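Local coordinates for protein arginyl-tRNA synthetase (PDB 3FNR) that catalyses the ATP-dependent attachment of L-arginine to tRNA(Arg), releasing AMP and diphosphate, as a monomeric class I aminoacyl-tRNA synthetase, at residues G193-L197 and R208-E213; L197-K202 and A255-F259. The protein carries 1 engineered substitution. All blocks are in the same frame, centred on the assembly; numbering follows the deposited sequence.

Interaction 1: G193-L197 and R208-E213. With SO4 (sulfate ion), chain C.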
loop_
_atom_site.group_PDB
_atom_site.type_symbol
_atom_site.label_atom_id
_atom_site.label_comp_id
_atom_site.label_asym_id
_atom_site.label_seq_id
_atom_site.Cartn_x
_atom_site.Cartn_y
_atom_site.Cartn_z
ATOM N N GLY A 193 24.378 20.344 27.684
ATOM C CA GLY A 193 24.590 20.967 26.375
ATOM C C GLY A 193 23.633 20.500 25.290
ATOM O O GLY A 193 23.822 20.814 24.118
ATOM N N LYS A 194 22.598 19.763 25.681
ATOM C CA LYS A 194 21.629 19.225 24.735
ATOM C C LYS A 194 20.236 19.720 25.060
ATOM O O LYS A 194 19.923 19.999 26.215
ATOM C CB LYS A 194 21.632 17.696 24.768
ATOM C CG LYS A 194 22.931 17.044 24.320
ATOM C CD LYS A 194 22.953 15.581 24.740
ATOM C CE LYS A 194 24.342 14.983 24.615
ATOM N NZ LYS A 194 24.395 13.607 25.186
ATOM N N ILE A 195 19.398 19.816 24.034
ATOM C CA ILE A 195 17.980 20.093 24.226
ATOM C C ILE A 195 17.227 18.765 24.150
ATOM O O ILE A 195 17.375 18.012 23.180
ATOM C CB ILE A 195 17.473 21.113 23.183
ATOM C CG1 ILE A 195 18.143 22.473 23.427
ATOM C CG2 ILE A 195 15.953 21.238 23.214
ATOM C CD1 ILE A 195 18.255 23.352 22.198
ATOM N N TRP A 196 16.443 18.490 25.190
ATOM C CA TRP A 196 15.720 17.234 25.347
ATOM C C TRP A 196 14.215 17.453 25.264
ATOM O O TRP A 196 13.728 18.514 25.626
ATOM C CB TRP A 196 16.028 16.615 26.715
ATOM C CG TRP A 196 17.461 16.219 26.935
ATOM C CD1 TRP A 196 18.517 17.053 27.177
ATOM C CD2 TRP A 196 17.991 14.886 26.962
ATOM N NE1 TRP A 196 19.673 16.325 27.336
ATOM C CE2 TRP A 196 19.379 14.993 27.211
ATOM C CE3 TRP A 196 17.428 13.612 26.797
ATOM C CZ2 TRP A 196 20.217 13.873 27.298
ATOM C CZ3 TRP A 196 18.263 12.494 26.886
ATOM C CH2 TRP A 196 19.644 12.637 27.136
ATOM N N LEU A 197 13.490 16.441 24.787
ATOM C CA LEU A 197 12.032 16.383 24.915
ATOM C C LEU A 197 11.670 15.630 26.197
ATOM O O LEU A 197 12.163 14.533 26.437
ATOM C CB LEU A 197 11.400 15.691 23.697
ATOM C CG LEU A 197 9.892 15.385 23.697
ATOM C CD1 LEU A 197 9.049 16.586 23.289
ATOM C CD2 LEU A 197 9.602 14.213 22.782
ATOM N N ARG A 208 14.130 12.146 25.519
ATOM C CA ARG A 208 14.772 11.963 24.216
ATOM C C ARG A 208 15.493 13.218 23.738
ATOM O O ARG A 208 15.029 14.323 23.978
ATOM C CB ARG A 208 13.723 11.570 23.169
ATOM C CG ARG A 208 12.746 10.453 23.566
ATOM C CD ARG A 208 13.416 9.096 23.609
ATOM N NE ARG A 208 12.561 8.099 24.250
ATOM C CZ ARG A 208 12.805 6.792 24.270
ATOM N NH1 ARG A 208 11.963 5.979 24.880
ATOM N NH2 ARG A 208 13.881 6.291 23.671
ATOM N N VAL A 209 16.605 13.045 23.030
ATOM C CA VAL A 209 17.373 14.182 22.512
ATOM C C VAL A 209 16.755 14.775 21.242
ATOM O O VAL A 209 16.577 14.074 20.236
ATOM C CB VAL A 209 18.847 13.806 22.241
ATOM C CG1 VAL A 209 19.623 14.990 21.643
ATOM C CG2 VAL A 209 19.508 13.343 23.516
ATOM N N ILE A 210 16.435 16.067 21.310
ATOM C CA ILE A 210 15.953 16.824 20.159
ATOM C C ILE A 210 17.123 17.491 19.436
ATOM O O ILE A 210 17.292 17.322 18.233
ATOM C CB ILE A 210 14.900 17.891 20.576
ATOM C CG1 ILE A 210 13.663 17.222 21.170
ATOM C CG2 ILE A 210 14.485 18.749 19.390
ATOM C CD1 ILE A 210 13.113 16.051 20.342
ATOM N N ILE A 211 17.923 18.255 20.177
ATOM C CA ILE A 211 19.101 18.913 19.622
ATOM C C ILE A 211 20.346 18.379 20.314
ATOM O O ILE A 211 20.431 18.371 21.542
ATOM C CB ILE A 211 19.034 20.459 19.771
ATOM C CG1 ILE A 211 17.699 21.017 19.253
ATOM C CG2 ILE A 211 20.232 21.146 19.091
ATOM C CD1 ILE A 211 17.411 20.770 17.773
ATOM N N ARG A 212 21.304 17.922 19.514
ATOM C CA ARG A 212 22.583 17.434 20.019
ATOM C C ARG A 212 23.441 18.594 20.517
ATOM O O ARG A 212 23.148 19.763 20.230
ATOM C CB ARG A 212 23.352 16.724 18.903
ATOM C CG ARG A 212 22.706 15.486 18.313
ATOM C CD ARG A 212 23.098 15.391 16.844
ATOM N NE ARG A 212 23.423 14.031 16.418
ATOM C CZ ARG A 212 24.050 13.730 15.281
ATOM N NH1 ARG A 212 24.431 14.690 14.443
ATOM N NH2 ARG A 212 24.304 12.462 14.982
ATOM N N GLU A 213 24.519 18.256 21.228
ATOM C CA GLU A 213 25.550 19.195 21.683
ATOM C C GLU A 213 26.225 19.923 20.516
ATOM O O GLU A 213 26.896 20.940 20.695
ATOM C CB GLU A 213 26.597 18.445 22.529
ATOM C CG GLU A 213 27.574 17.514 21.759
ATOM C CD GLU A 213 26.911 16.298 21.101
ATOM O OE1 GLU A 213 27.238 16.004 19.932
ATOM O OE2 GLU A 213 26.063 15.641 21.744
HETATM S S SO4 C . 20.593 11.235 15.655
HETATM O O1 SO4 C . 20.293 12.105 14.522
HETATM O O2 SO4 C . 21.483 10.176 15.192
HETATM O O3 SO4 C . 21.254 12.002 16.709
HETATM O O4 SO4 C . 19.366 10.640 16.179
#

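Interaction 2: L197-K202 and A255-F259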
loop_
_atom_site.group_PDB
_atom_site.type_symbol
_atom_site.label_atom_id
_atom_site.label_comp_id
_atom_site.label_asym_id
_atom_site.label_seq_id
_atom_site.Cartn_x
_atom_site.Cartn_y
_atom_site.Cartn_z
ATOM N N LEU A 197 13.490 16.441 24.787
ATOM C CA LEU A 197 12.032 16.383 24.915
ATOM C C LEU A 197 11.670 15.630 26.197
ATOM O O LEU A 197 12.163 14.533 26.437
ATOM C CB LEU A 197 11.400 15.691 23.697
ATOM C CG LEU A 197 9.892 15.385 23.697
ATOM C CD1 LEU A 197 9.049 16.586 23.289
ATOM C CD2 LEU A 197 9.602 14.213 22.782
ATOM N N ALA A 198 10.790 16.215 27.003
ATOM C CA ALA A 198 10.382 15.630 28.281
ATOM C C ALA A 198 9.279 14.590 28.104
ATOM O O ALA A 198 8.215 14.690 28.715
ATOM C CB ALA A 198 9.931 16.731 29.236
ATOM N N SER A 199 9.553 13.580 27.283
ATOM C CA SER A 199 8.529 12.638 26.820
ATOM C C SER A 199 8.048 11.663 27.887
ATOM O O SER A 199 6.918 11.169 27.809
ATOM C CB SER A 199 9.008 11.887 25.572
ATOM O OG SER A 199 10.339 11.426 25.729
ATOM N N SER A 200 8.886 11.414 28.893
ATOM C CA SER A 200 8.501 10.570 30.031
ATOM C C SER A 200 7.428 11.204 30.933
ATOM O O SER A 200 6.818 10.514 31.752
ATOM C CB SER A 200 9.726 10.194 30.854
ATOM O OG SER A 200 10.315 11.353 31.406
ATOM N N GLN A 201 7.198 12.509 30.773
ATOM C CA GLN A 201 6.091 13.203 31.437
ATOM C C GLN A 201 4.757 12.922 30.737
ATOM O O GLN A 201 3.692 13.317 31.224
ATOM C CB GLN A 201 6.343 14.719 31.491
ATOM C CG GLN A 201 7.599 15.139 32.276
ATOM C CD GLN A 201 7.740 16.654 32.430
ATOM O OE1 GLN A 201 6.803 17.413 32.164
ATOM N NE2 GLN A 201 8.921 17.095 32.865
ATOM N N LYS A 202 4.834 12.244 29.592
ATOM C CA LYS A 202 3.677 11.909 28.763
ATOM C C LYS A 202 3.646 10.422 28.371
ATOM O O LYS A 202 3.106 10.061 27.322
ATOM C CB LYS A 202 3.657 12.788 27.508
ATOM C CG LYS A 202 2.468 13.731 27.380
ATOM C CD LYS A 202 2.682 15.060 28.078
ATOM C CE LYS A 202 1.413 15.897 28.004
ATOM N NZ LYS A 202 1.383 16.992 29.008
ATOM N N ALA A 255 3.786 11.588 22.608
ATOM C CA ALA A 255 4.226 12.554 23.618
ATOM C C ALA A 255 4.572 13.895 22.990
ATOM O O ALA A 255 4.192 14.940 23.509
ATOM C CB ALA A 255 5.436 12.004 24.379
ATOM N N ALA A 256 5.274 13.842 21.858
ATOM C CA ALA A 256 5.633 15.028 21.089
ATOM C C ALA A 256 4.401 15.772 20.601
ATOM O O ALA A 256 4.338 16.997 20.700
ATOM C CB ALA A 256 6.503 14.640 19.916
ATOM N N MET A 257 3.417 15.028 20.092
ATOM C CA MET A 257 2.176 15.622 19.597
ATOM C C MET A 257 1.356 16.268 20.716
ATOM O O MET A 257 0.734 17.311 20.508
ATOM C CB MET A 257 1.336 14.604 18.796
ATOM C CG MET A 257 2.015 14.040 17.521
ATOM S SD MET A 257 2.591 15.273 16.331
ATOM C CE MET A 257 4.340 15.305 16.732
ATOM N N GLU A 258 1.379 15.666 21.903
ATOM C CA GLU A 258 0.707 16.255 23.064
ATOM C C GLU A 258 1.383 17.566 23.459
ATOM O O GLU A 258 0.713 18.535 23.817
ATOM C CB GLU A 258 0.692 15.286 24.252
ATOM C CG GLU A 258 -0.219 14.058 24.079
ATOM C CD GLU A 258 -1.715 14.382 24.084
ATOM O OE1 GLU A 258 -2.496 13.576 23.533
ATOM O OE2 GLU A 258 -2.119 15.429 24.639
ATOM N N PHE A 259 2.710 17.594 23.353
ATOM C CA PHE A 259 3.504 18.789 23.648
ATOM C C PHE A 259 3.469 19.824 22.508
ATOM O O PHE A 259 4.218 20.798 22.533
ATOM C CB PHE A 259 4.956 18.408 23.932
ATOM C CG PHE A 259 5.226 17.970 25.355
ATOM C CD1 PHE A 259 4.730 18.690 26.442
ATOM C CD2 PHE A 259 6.027 16.864 25.599
ATOM C CE1 PHE A 259 5.003 18.291 27.745
ATOM C CE2 PHE A 259 6.305 16.453 26.888
ATOM C CZ PHE A 259 5.794 17.170 27.972
#

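Interaction 1: G193-L197 and R208-E213
Two antiparallel strands of a β hairpin meet here, and a classic β bulge shapes their fit. Ile210 and Ile211 both face Ile195, whose O accepts from Ile210 N at 2.9 Å and from Ile211 N at 3.1 Å; beyond the bulge, Leu197 N bonds to Arg208 O (2.7 Å). The extra residue brings Ile210 to the side of Ile195, Leu197 and Ile211. There it fills the hollow between Leu197 and Ile195, its CG1 wedged against Leu197 CB (3.7 Å) and its CB facing Ile195 CG2 (4.4 Å), while Ile211 CG1 meets Ile195 CD1 (3.8 Å). On the opposite face the bump is the Val209 methyl CG2, seated almost squarely on the flat six-membered ring of Trp196, 3.6 Å from its centroid, in a CH-pi contact. Toward the open end the Lys194 side chain stands roughly at right angles to the second strand, its CB 3.5 Å from Ile211 O; Lys194 NZ and Glu213 OE2, 4.3 Å apart, are merely near each other. Arg212 turns outward, its NE weakly hydrogen-bonded to sulfate O3 (3.0 Å). Strand 194-197 is the middle of a three-stranded sheet, with the ring of Tyr189, in strand 188-191, meeting that of Trp196 nearly parallel, while Ile210 packs against helices 219-231 and 175-184.

Interaction 2: L197-K202 and A255-F259
As it leaves its strand, the chain makes an inverse gamma turn centred on Ala198 and then a short 3-10 turn, with Gln201 N bonded to Ala198 O (3.2 Å) and Lys202 N to Ser199 O (2.9 Å). Facing it is the C-terminal turn of a helix, closed by Phe259 N to Ala255 O (3.0 Å); the backbones come closest at Lys202 and Ala255, whose CA atoms are 5.2 Å apart. The small Ala255 permits this approach, its CB touching Lys202 CB at 3.7 Å and Ser199 CB at 3.8 Å. Phe259 projects into the curve of the loop. Lys202 CD lies over one ring face, 4.0 Å from the centroid, a CH-pi contact, while Ala198 O approaches the ring edge, 3.2 Å from Phe259 CE2. Leu197 extends the apolar patch, CD1 to Phe259 CD2 at 3.8 Å and CD2 to Ala256 CB at 4.2 Å. This is loop-on-helix packing within the class I catalytic domain, an aromatic residue just past the helix end joining helix 250-258 to the connection between strands 194-197 and 208-211.

Leu197 belongs to both contacts: its backbone pairs with Arg208 in interaction 1, and its side chain reaches Ala256 and Phe259 in interaction 2. The segments alternate along the chain, since 197-202 begins the connection between the two hairpin strands. The contacts also touch directly, Arg208 CG lying 3.4 Å from Ser199 OG, and Asp204 from the same connection pairs with both of these side chains. Interaction 1 is partly buried, exposed at its open end, and is held by backbone hydrogen bonds as well as apolar packing. Interaction 2 is mostly buried and rests on side-chain packing between segments far apart in sequence. Helix 219-231 backs both, through Ile210 and Ala256, each touching Ile224.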